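Local coordinates for protein D-glucosaminate-6-phosphate ammonia lyase (Salmonella typhimurium, PDB 7LCE) that is a pyridoxal-phosphate enzyme of the selenocysteine synthase family, carrying its cofactor covalently on a lysine, at residues 302-307 with 339-344; 16-21 with 330-335. All coordinates share one frame; numbering follows the deposited sequence.

Contact 1 of 2, residues 302-307 with 339-344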
ATOM      1  N   ILE A 302      28.433  39.017  42.072  1.00 57.92           N
ATOM      2  CA  ILE A 302      29.657  39.813  42.044  1.00 55.94           C
ATOM      3  C   ILE A 302      30.073  39.954  40.586  1.00 63.07           C
ATOM      4  O   ILE A 302      30.651  39.037  39.995  1.00 72.85           O
ATOM      5  CB  ILE A 302      30.776  39.199  42.890  1.00 56.76           C
ATOM      6  CG1 ILE A 302      30.344  39.047  44.348  1.00 62.28           C
ATOM      7  CG2 ILE A 302      32.041  40.045  42.797  1.00 56.61           C
ATOM      8  CD1 ILE A 302      31.295  38.202  45.167  1.00 54.93           C
ATOM      9  N   ARG A 303      29.774  41.111  40.007  1.00 61.19           N
ATOM     10  CA  ARG A 303      30.171  41.410  38.640  1.00 59.02           C
ATOM     11  C   ARG A 303      31.627  41.857  38.623  1.00 67.92           C
ATOM     12  O   ARG A 303      32.001  42.806  39.317  1.00 79.04           O
ATOM     13  CB  ARG A 303      29.262  42.490  38.058  1.00 58.48           C
ATOM     14  CG  ARG A 303      29.598  42.907  36.644  1.00 82.62           C
ATOM     15  CD  ARG A 303      28.596  43.930  36.141  1.00 93.23           C
ATOM     16  NE  ARG A 303      28.608  45.148  36.941  1.00107.20           N
ATOM     17  CZ  ARG A 303      27.686  46.097  36.871  1.00103.17           C
ATOM     18  NH1 ARG A 303      26.661  46.003  36.039  1.00108.94           N
ATOM     19  NH2 ARG A 303      27.797  47.170  37.648  1.00101.16           N
ATOM     20  N   VAL A 304      32.445  41.178  37.821  1.00 58.55           N
ATOM     21  CA  VAL A 304      33.877  41.444  37.742  1.00 65.16           C
ATOM     22  C   VAL A 304      34.174  41.961  36.344  1.00 69.85           C
ATOM     23  O   VAL A 304      33.918  41.269  35.350  1.00 78.63           O
ATOM     24  CB  VAL A 304      34.710  40.189  38.048  1.00 52.97           C
ATOM     25  CG1 VAL A 304      36.192  40.526  38.043  1.00 63.11           C
ATOM     26  CG2 VAL A 304      34.301  39.595  39.384  1.00 57.81           C
ATOM     27  N   ARG A 305      34.720  43.170  36.270  1.00 78.56           N
ATOM     28  CA  ARG A 305      35.070  43.802  35.008  1.00 82.40           C
ATOM     29  C   ARG A 305      36.584  43.803  34.856  1.00 77.43           C
ATOM     30  O   ARG A 305      37.308  44.154  35.795  1.00 75.63           O
ATOM     31  CB  ARG A 305      34.515  45.229  34.951  1.00 75.26           C
ATOM     32  CG  ARG A 305      34.734  45.951  33.632  1.00 96.26           C
ATOM     33  CD  ARG A 305      33.918  47.238  33.566  1.00 99.67           C
ATOM     34  NE  ARG A 305      32.482  46.996  33.652  1.00 96.73           N
ATOM     35  CZ  ARG A 305      31.753  47.161  34.748  1.00 98.54           C
ATOM     36  NH1 ARG A 305      32.294  47.573  35.883  1.00 90.00           N
ATOM     37  NH2 ARG A 305      30.449  46.904  34.706  1.00 99.12           N
ATOM     38  N   VAL A 306      37.057  43.415  33.676  1.00 80.49           N
ATOM     39  CA  VAL A 306      38.480  43.266  33.400  1.00 80.73           C
ATOM     40  C   VAL A 306      38.910  44.390  32.472  1.00 83.67           C
ATOM     41  O   VAL A 306      38.232  44.678  31.479  1.00 87.24           O
ATOM     42  CB  VAL A 306      38.789  41.892  32.781  1.00 74.75           C
ATOM     43  CG1 VAL A 306      40.290  41.673  32.699  1.00 75.96           C
ATOM     44  CG2 VAL A 306      38.123  40.791  33.583  1.00 75.60           C
ATOM     45  N   ASN A 307      40.037  45.019  32.791  1.00 83.34           N
ATOM     46  CA  ASN A 307      40.639  46.030  31.933  1.00 82.53           C
ATOM     47  C   ASN A 307      41.836  45.398  31.239  1.00 93.32           C
ATOM     48  O   ASN A 307      42.856  45.118  31.877  1.00 98.97           O
ATOM     49  CB  ASN A 307      41.053  47.259  32.737  1.00 81.88           C
ATOM     50  CG  ASN A 307      41.583  48.373  31.858  1.00 92.55           C
ATOM     51  OD1 ASN A 307      42.790  48.595  31.776  1.00 94.84           O
ATOM     52  ND2 ASN A 307      40.679  49.076  31.186  1.00114.30           N
ATOM     53  N   GLY A 339      33.403  42.245  28.196  1.00 96.53           N
ATOM     54  CA  GLY A 339      34.529  42.418  29.090  1.00 78.69           C
ATOM     55  C   GLY A 339      34.229  42.203  30.554  1.00 75.41           C
ATOM     56  O   GLY A 339      34.994  42.669  31.404  1.00 87.00           O
ATOM     57  N   VAL A 340      33.136  41.518  30.879  1.00 75.73           N
ATOM     58  CA  VAL A 340      32.725  41.283  32.258  1.00 74.52           C
ATOM     59  C   VAL A 340      32.382  39.809  32.424  1.00 71.23           C
ATOM     60  O   VAL A 340      31.794  39.192  31.530  1.00 92.56           O
ATOM     61  CB  VAL A 340      31.530  42.173  32.673  1.00 73.88           C
ATOM     62  CG1 VAL A 340      31.929  43.643  32.663  1.00 89.28           C
ATOM     63  CG2 VAL A 340      30.341  41.944  31.763  1.00 84.40           C
ATOM     64  N   PHE A 341      32.775  39.242  33.560  1.00 68.41           N
ATOM     65  CA  PHE A 341      32.299  37.936  33.992  1.00 81.29           C
ATOM     66  C   PHE A 341      31.775  38.054  35.415  1.00 61.61           C
ATOM     67  O   PHE A 341      32.227  38.899  36.192  1.00 69.14           O
ATOM     68  CB  PHE A 341      33.393  36.849  33.888  1.00 69.95           C
ATOM     69  CG  PHE A 341      34.521  37.008  34.870  1.00 60.37           C
ATOM     70  CD1 PHE A 341      34.454  36.433  36.130  1.00 53.22           C
ATOM     71  CD2 PHE A 341      35.662  37.710  34.520  1.00 58.67           C
ATOM     72  CE1 PHE A 341      35.496  36.575  37.027  1.00 51.65           C
ATOM     73  CE2 PHE A 341      36.707  37.853  35.414  1.00 62.19           C
ATOM     74  CZ  PHE A 341      36.624  37.284  36.669  1.00 59.19           C
ATOM     75  N   SER A 342      30.796  37.219  35.746  1.00 72.73           N
ATOM     76  CA  SER A 342      30.123  37.304  37.031  1.00 56.43           C
ATOM     77  C   SER A 342      30.230  35.988  37.788  1.00 58.60           C
ATOM     78  O   SER A 342      30.442  34.920  37.206  1.00 76.69           O
ATOM     79  CB  SER A 342      28.646  37.675  36.845  1.00 59.30           C
ATOM     80  OG  SER A 342      27.977  37.736  38.091  1.00 98.58           O
ATOM     81  N   LEU A 343      30.073  36.083  39.106  1.00 52.48           N
ATOM     82  CA  LEU A 343      30.148  34.944  40.012  1.00 64.24           C
ATOM     83  C   LEU A 343      28.838  34.856  40.779  1.00 69.37           C
ATOM     84  O   LEU A 343      28.470  35.795  41.493  1.00 70.17           O
ATOM     85  CB  LEU A 343      31.326  35.057  40.985  1.00 61.45           C
ATOM     86  CG  LEU A 343      32.795  35.078  40.547  1.00 57.89           C
ATOM     87  CD1 LEU A 343      33.123  36.188  39.573  1.00 81.66           C
ATOM     88  CD2 LEU A 343      33.674  35.201  41.781  1.00 59.87           C
ATOM     89  N   ASP A 344      28.148  33.725  40.646  1.00 75.29           N
ATOM     90  CA  ASP A 344      26.892  33.507  41.347  1.00 61.95           C
ATOM     91  C   ASP A 344      27.208  32.820  42.669  1.00 68.77           C
ATOM     92  O   ASP A 344      27.641  31.657  42.660  1.00 78.70           O
ATOM     93  CB  ASP A 344      25.949  32.657  40.509  1.00 81.56           C
ATOM     94  CG  ASP A 344      24.515  32.715  40.996  1.00 84.83           C
ATOM     95  OD1 ASP A 344      24.300  32.986  42.195  1.00 81.58           O
ATOM     96  OD2 ASP A 344      23.601  32.484  40.176  1.00 91.79           O
TER
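Val304 and Phe341 form a hydrogen-bonded pair at the middle of an antiparallel strand pairing, Val304 N giving to Phe341 O at 2.8 Å and Phe341 N returning to Val304 O at 2.9 Å. Ile302 pairs likewise with Leu343, and Val306 N reaches Gly339 O over 3.2 Å. On the face shared by Val304, Phe341 and Leu343, a chi1 of 69° puts Phe341 CG between the backbone N and the carbonyl carbon. Val304 CB stands over one face of the phenyl ring in a CH-pi contact, 3.9 Å from its centroid, while Val306 CG2 meets the edge at CE2. Val304 CG2 turns to Leu343 CD1 at 3.6 Å. Val318 and Leu322 of helix 315-324 also touch the ring.

On the opposite face of the sheet, Arg305 and Val340 lie side by side. Arg305 CB and CG are both 3.8 Å from Val340 CG1; the chain then bends at chi3, and NE comes back to 3.5 Å from that same methyl, with CZ and NH2 slightly farther. At the tip, NH2 lies over one face of the Arg303 guanidinium, offset toward its rim; the salt bridge of Arg303 to Asp289 would temper the repulsion. Backbone bonds thus fix the register, with an apolar layer packed against helices on one face and, on the other, two arginines mixed with Val340 and Ser342.

Contact 2 of 2, residues 16-21 with 330-335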
ATOM      1  N   ASN A  16      31.896  26.168  41.675  1.00 58.75           N
ATOM      2  CA  ASN A  16      30.802  26.555  40.798  1.00 59.50           C
ATOM      3  C   ASN A  16      30.330  27.951  41.169  1.00 70.16           C
ATOM      4  O   ASN A  16      29.865  28.177  42.291  1.00 79.36           O
ATOM      5  CB  ASN A  16      29.646  25.561  40.894  1.00 67.96           C
ATOM      6  CG  ASN A  16      28.595  25.785  39.825  1.00 83.83           C
ATOM      7  OD1 ASN A  16      28.476  26.879  39.267  1.00 79.24           O
ATOM      8  ND2 ASN A  16      27.817  24.748  39.539  1.00 84.62           N
ATOM      9  N   ALA A  17      30.419  28.875  40.213  1.00 67.30           N
ATOM     10  CA  ALA A  17      29.922  30.230  40.399  1.00 67.02           C
ATOM     11  C   ALA A  17      29.050  30.673  39.232  1.00 76.17           C
ATOM     12  O   ALA A  17      28.737  31.864  39.125  1.00 76.39           O
ATOM     13  CB  ALA A  17      31.083  31.212  40.591  1.00 59.03           C
ATOM     14  N   CYS A  18      28.655  29.749  38.356  1.00 83.74           N
ATOM     15  CA  CYS A  18      27.778  30.052  37.233  1.00 83.44           C
ATOM     16  C   CYS A  18      26.315  29.745  37.534  1.00 82.13           C
ATOM     17  O   CYS A  18      25.440  30.566  37.245  1.00 93.00           O
ATOM     18  CB  CYS A  18      28.235  29.276  35.992  1.00 62.04           C
ATOM     19  SG  CYS A  18      27.462  29.815  34.449  1.00 99.05           S
ATOM     20  N   GLY A  19      26.035  28.591  38.121  1.00 79.30           N
ATOM     21  CA  GLY A  19      24.676  28.192  38.417  1.00 76.92           C
ATOM     22  C   GLY A  19      24.546  26.682  38.394  1.00 72.81           C
ATOM     23  O   GLY A  19      25.533  25.953  38.403  1.00 75.88           O
ATOM     24  N   LYS A  20      23.292  26.225  38.358  1.00 74.68           N
ATOM     25  CA  LYS A  20      22.983  24.794  38.386  1.00 71.88           C
ATOM     26  C   LYS A  20      23.166  24.237  36.976  1.00 72.25           C
ATOM     27  O   LYS A  20      22.225  24.102  36.188  1.00 79.67           O
ATOM     28  CB  LYS A  20      21.575  24.560  38.921  1.00 64.82           C
ATOM     29  CG  LYS A  20      21.233  25.419  40.138  1.00 75.80           C
ATOM     30  CD  LYS A  20      21.732  24.810  41.443  1.00 67.11           C
ATOM     31  CE  LYS A  20      20.782  23.755  41.973  1.00 81.37           C
ATOM     32  NZ  LYS A  20      19.447  24.332  42.296  1.00102.48           N
ATOM     33  N   MET A  21      24.414  23.901  36.662  1.00 66.85           N
ATOM     34  CA  MET A  21      24.820  23.480  35.328  1.00 69.62           C
ATOM     35  C   MET A  21      24.932  21.963  35.246  1.00 72.47           C
ATOM     36  O   MET A  21      25.542  21.332  36.116  1.00 74.93           O
ATOM     37  CB  MET A  21      26.151  24.131  34.960  1.00 60.12           C
ATOM     38  CG  MET A  21      26.053  25.637  34.811  1.00 73.98           C
ATOM     39  SD  MET A  21      27.578  26.406  34.243  1.00109.72           S
ATOM     40  CE  MET A  21      28.726  25.039  34.301  1.00 65.20           C
ATOM     41  N   TYR A 330      34.326  27.905  37.625  1.00 64.17           N
ATOM     42  CA  TYR A 330      33.351  28.180  36.573  1.00 68.15           C
ATOM     43  C   TYR A 330      32.543  29.415  36.960  1.00 73.81           C
ATOM     44  O   TYR A 330      31.743  29.374  37.900  1.00 72.23           O
ATOM     45  CB  TYR A 330      32.441  26.973  36.353  1.00 68.36           C
ATOM     46  CG  TYR A 330      33.123  25.806  35.671  1.00 56.19           C
ATOM     47  CD1 TYR A 330      33.877  24.895  36.400  1.00 50.93           C
ATOM     48  CD2 TYR A 330      33.010  25.615  34.301  1.00 57.57           C
ATOM     49  CE1 TYR A 330      34.502  23.828  35.780  1.00 67.25           C
ATOM     50  CE2 TYR A 330      33.631  24.550  33.672  1.00 55.69           C
ATOM     51  CZ  TYR A 330      34.376  23.660  34.415  1.00 68.60           C
ATOM     52  OH  TYR A 330      34.996  22.596  33.793  1.00 65.85           O
ATOM     53  N   ALA A 331      32.754  30.510  36.236  1.00 68.19           N
ATOM     54  CA  ALA A 331      32.008  31.743  36.437  1.00 54.92           C
ATOM     55  C   ALA A 331      30.966  31.931  35.338  1.00 72.38           C
ATOM     56  O   ALA A 331      30.922  31.194  34.351  1.00 84.29           O
ATOM     57  CB  ALA A 331      32.960  32.940  36.476  1.00 66.91           C
ATOM     58  N   ARG A 332      30.119  32.946  35.518  1.00 60.93           N
ATOM     59  CA  ARG A 332      29.119  33.278  34.511  1.00 68.66           C
ATOM     60  C   ARG A 332      29.799  34.014  33.364  1.00 84.71           C
ATOM     61  O   ARG A 332      30.380  35.087  33.562  1.00 72.02           O
ATOM     62  CB  ARG A 332      28.006  34.133  35.115  1.00 71.46           C
ATOM     63  CG  ARG A 332      27.043  33.379  36.016  1.00 82.53           C
ATOM     64  CD  ARG A 332      25.998  34.314  36.616  1.00100.75           C
ATOM     65  NE  ARG A 332      25.105  34.890  35.617  1.00 97.29           N
ATOM     66  CZ  ARG A 332      23.961  34.344  35.230  1.00111.36           C
ATOM     67  NH1 ARG A 332      23.539  33.194  35.733  1.00108.31           N
ATOM     68  NH2 ARG A 332      23.219  34.967  34.319  1.00 97.61           N
ATOM     69  N   LYS A 333      29.723  33.438  32.167  1.00 87.90           N
ATOM     70  CA  LYS A 333      30.373  33.980  30.981  1.00 86.62           C
ATOM     71  C   LYS A 333      29.368  34.555  29.988  1.00 85.78           C
ATOM     72  O   LYS A 333      29.634  34.600  28.785  1.00 97.41           O
ATOM     73  CB  LYS A 333      31.244  32.916  30.317  1.00 92.75           C
ATOM     74  CG  LYS A 333      30.605  31.545  30.230  1.00 89.76           C
ATOM     75  CD  LYS A 333      31.602  30.524  29.711  1.00 93.87           C
ATOM     76  CE  LYS A 333      32.073  30.889  28.310  1.00104.58           C
ATOM     77  NZ  LYS A 333      33.113  29.954  27.799  1.00106.31           N
ATOM     78  N   TYR A 334      28.207  34.994  30.478  1.00 89.79           N
ATOM     79  CA  TYR A 334      27.159  35.488  29.590  1.00 97.44           C
ATOM     80  C   TYR A 334      27.608  36.752  28.864  1.00 96.49           C
ATOM     81  O   TYR A 334      27.641  36.797  27.629  1.00 96.52           O
ATOM     82  CB  TYR A 334      25.877  35.738  30.388  1.00109.82           C
ATOM     83  CG  TYR A 334      25.158  34.469  30.802  1.00122.75           C
ATOM     84  CD1 TYR A 334      25.688  33.633  31.778  1.00121.08           C
ATOM     85  CD2 TYR A 334      23.950  34.109  30.217  1.00126.68           C
ATOM     86  CE1 TYR A 334      25.036  32.472  32.159  1.00120.50           C
ATOM     87  CE2 TYR A 334      23.290  32.951  30.592  1.00132.50           C
ATOM     88  CZ  TYR A 334      23.837  32.137  31.564  1.00136.81           C
ATOM     89  OH  TYR A 334      23.185  30.985  31.939  1.00133.81           O
ATOM     90  N   GLN A 335      27.961  37.791  29.615  1.00112.14           N
ATOM     91  CA  GLN A 335      28.429  39.046  29.030  1.00103.90           C
ATOM     92  C   GLN A 335      29.945  39.086  28.904  1.00 93.69           C
ATOM     93  O   GLN A 335      30.566  40.139  29.071  1.00 89.04           O
ATOM     94  CB  GLN A 335      27.920  40.234  29.842  1.00106.10           C
ATOM     95  CG  GLN A 335      26.403  40.382  29.887  1.00119.55           C
ATOM     96  CD  GLN A 335      25.746  39.474  30.908  1.00137.57           C
ATOM     97  OE1 GLN A 335      26.421  38.859  31.734  1.00139.13           O
ATOM     98  NE2 GLN A 335      24.422  39.385  30.855  1.00129.56           N
TER
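The C-terminal part of the parallel pair of strands 13-17 and 327-331, together with the loops that follow, makes this contact, and in it Ala17 N donates to Tyr330 O at 2.7 Å. The methyl of Ala17 also touches that carbonyl oxygen. Next along the chain, Cys18 turns its side chain against residues 331-332. Its CB lies 3.7 Å from Ala331 O, and SG, anti to the backbone N (chi1 -168°), packs on Arg332 CG at 3.9 Å. Arg332 CG also lies 3.5 Å from Cys18 O, and this oxygen sits at the edge of the guanidinium, near its plane, in a packing contact and not a hydrogen bond. Tyr334 flanks the arginine, its ring carrying Arg332 NH2 over the centre of one face, while Cys18 SG approaches the edge of the ring at CE1.

Asn16 closes an Asx turn through Cys18 N and extends it to an Asx motif through Gly19 N. Its OD1 is gripped twice, by Cys18 N at 3.0 Å, nearly in line with the CG-OD1 bond, and by Gly19 N at 3.2 Å with a straighter N-H (168°). The same amide donates from ND2 to Gly19 O at 2.8 Å, and these three bonds fix its rotation. At the backbone angles of Gly19 a CB would run into the carbonyl oxygen of Cys18, in itself reason for a glycine. Just beyond it, Lys20 NZ bonds to the backbone oxygen of the cofactor-bearing modified lysine at position 213 and to Asn216 OD1, placing this turn beside the cofactor site. On the other strand, the Tyr330 ring meets Met21 CE at 4.3 Å through CD2, and its hydroxyl is hydrogen-bonded to Glu46 of the second subunit.

In the fold
The two contacts share one small region, their centres 11 Å apart, and strands 327-331 and 340-343 follow each other in the chain. They touch directly: Ser342 O and Arg332 N, and Asp344 N and Ala17 O, are probable hydrogen bonds, so the edge of the three-stranded sheet in contact 1 meets the short parallel pair of contact 2. Both are partly buried, but contact 1 lies farther from the centre of the chain, about 25 Å against 15 Å, and touches no other subunit. Its chemistry is regular sheet pairing with an apolar face, whereas contact 2 has one cross-strand bond, a polar turn, and links to the cofactor site and a second subunit.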